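Local coordinates for T-lymphoma invasion and metastasis-inducing protein 1 (Homo sapiens, PDB 4K2P), which probably binds phosphoinositides and protein partners such as Par-3 through its PH and coiled-coil-extension (PH-CC-Ex) region in signalling at tight junctions, at residues 216-219 and 220-223. The protein carries 5 engineered substitutions. Residues are numbered along the deposited sequence; the frame is centred on the assembly and turned at random.
Sequences FASR and PTKV
The hydroxyls of Ser218 and Thr221 come close across the first turn of helix 219-228, with Ser218 at its N-cap. The hydroxyl of Ser218 sits between its own backbone N and carbonyl carbon (chi1 76°), a torsion that carries OG over the start of the helix. There OG lies 3.3 Å from Thr221 OG1 and comes within 3.2 Å of Pro220 CD, so the proline ring packs against the serine hydroxyl. Thr221 holds OG1 beside its backbone N (chi1 -61°), which leaves CG2 anti to that N, 4.2 Å from Ala217 CB. Thr221 OG1 is hydrogen-bonded to OE2 of Glu186 in helix 168-203, which also takes the backbone N-H of Ser218. Ala217 and Thr221 also rest on Phe236 of helix 233-241.

On the solvent side, Lys222 runs extended beyond CG, back along the chain toward Ala217. Its CG passes 4.1 Å from Ala217 CB, and CE reaches 3.7 Å from Ala217 O, a contact of the aliphatic chain alongside a carbonyl. Val223 turns CG2 to within 3.4 Å of Arg219 O. The backbone closes the turn with two i to i+4 bonds: Lys222 N gives to Ser218 O at 3.0 Å and Val223 N to Arg219 O.

Pro220, which has no N-H to offer, occupies the first turn, where the amides have no i-4 carbonyl acceptor in the helix, so the missing N-H costs the helix no bond. A serine N-cap followed by a first-turn proline thus starts this helix of the CC-Ex region, and one Glu186 carboxylate oxygen ties the N-cap backbone and the threonine hydroxyl to the long helix 168-203. Its negative charge, close to the helix N-terminus, would probably be favoured by the helix dipole.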
loop_
_atom_site.group_PDB
_atom_site.type_symbol
_atom_site.label_atom_id
_atom_site.label_comp_id
_atom_site.label_asym_id
_atom_site.label_seq_id
_atom_site.Cartn_x
_atom_site.Cartn_y
_atom_site.Cartn_z
ATOM N N PHE A 216 7.535 -8.713 -9.229
ATOM C CA PHE A 216 8.754 -8.057 -8.756
ATOM C C PHE A 216 9.138 -8.460 -7.338
ATOM O O PHE A 216 10.200 -8.083 -6.856
ATOM C CB PHE A 216 8.604 -6.530 -8.815
ATOM C CG PHE A 216 8.634 -5.982 -10.206
ATOM C CD1 PHE A 216 9.800 -6.026 -10.944
ATOM C CD2 PHE A 216 7.498 -5.439 -10.779
ATOM C CE1 PHE A 216 9.837 -5.538 -12.228
ATOM C CE2 PHE A 216 7.523 -4.949 -12.063
ATOM C CZ PHE A 216 8.700 -4.996 -12.792
ATOM N N ALA A 217 8.285 -9.220 -6.664
ATOM C CA ALA A 217 8.618 -9.699 -5.329
ATOM C C ALA A 217 9.810 -10.650 -5.396
ATOM O O ALA A 217 9.811 -11.613 -6.154
ATOM C CB ALA A 217 7.415 -10.392 -4.683
ATOM N N SER A 218 10.814 -10.368 -4.580
ATOM C CA SER A 218 12.018 -11.189 -4.487
ATOM C C SER A 218 11.725 -12.503 -3.779
ATOM O O SER A 218 10.637 -12.686 -3.239
ATOM C CB SER A 218 13.105 -10.423 -3.744
ATOM O OG SER A 218 12.836 -10.417 -2.355
ATOM N N ARG A 219 12.681 -13.430 -3.795
ATOM C CA ARG A 219 12.482 -14.709 -3.131
ATOM C C ARG A 219 12.245 -14.543 -1.632
ATOM O O ARG A 219 11.303 -15.129 -1.107
ATOM C CB ARG A 219 13.657 -15.658 -3.392
ATOM C CG ARG A 219 13.455 -17.036 -2.781
ATOM C CD ARG A 219 14.624 -17.955 -3.048
ATOM N NE ARG A 219 14.548 -19.168 -2.230
ATOM C CZ ARG A 219 14.324 -20.394 -2.688
ATOM N NH1 ARG A 219 14.107 -20.604 -3.970
ATOM N NH2 ARG A 219 14.292 -21.418 -1.850
ATOM N N PRO A 220 13.062 -13.727 -0.940
ATOM C CA PRO A 220 12.797 -13.572 0.497
ATOM C C PRO A 220 11.416 -12.997 0.795
ATOM O O PRO A 220 10.785 -13.382 1.782
ATOM C CB PRO A 220 13.884 -12.597 0.960
ATOM C CG PRO A 220 14.953 -12.668 -0.063
ATOM C CD PRO A 220 14.328 -13.091 -1.351
ATOM N N THR A 221 10.939 -12.102 -0.061
ATOM C CA THR A 221 9.635 -11.495 0.144
ATOM C C THR A 221 8.523 -12.520 -0.115
ATOM O O THR A 221 7.500 -12.527 0.573
ATOM C CB THR A 221 9.457 -10.257 -0.757
ATOM O OG1 THR A 221 10.456 -9.283 -0.424
ATOM C CG2 THR A 221 8.089 -9.632 -0.557
ATOM N N LYS A 222 8.721 -13.398 -1.090
ATOM C CA LYS A 222 7.736 -14.437 -1.361
ATOM C C LYS A 222 7.658 -15.415 -0.192
ATOM O O LYS A 222 6.574 -15.852 0.183
ATOM C CB LYS A 222 8.057 -15.176 -2.657
ATOM C CG LYS A 222 7.622 -14.427 -3.898
ATOM C CD LYS A 222 8.087 -15.138 -5.159
ATOM C CE LYS A 222 7.463 -14.518 -6.399
ATOM N NZ LYS A 222 8.222 -14.879 -7.623
ATOM N N VAL A 223 8.811 -15.744 0.382
ATOM C CA VAL A 223 8.866 -16.606 1.556
ATOM C C VAL A 223 8.054 -15.960 2.675
ATOM O O VAL A 223 7.270 -16.631 3.340
ATOM C CB VAL A 223 10.329 -16.864 2.009
ATOM C CG1 VAL A 223 10.379 -17.525 3.379
ATOM C CG2 VAL A 223 11.053 -17.738 0.991
#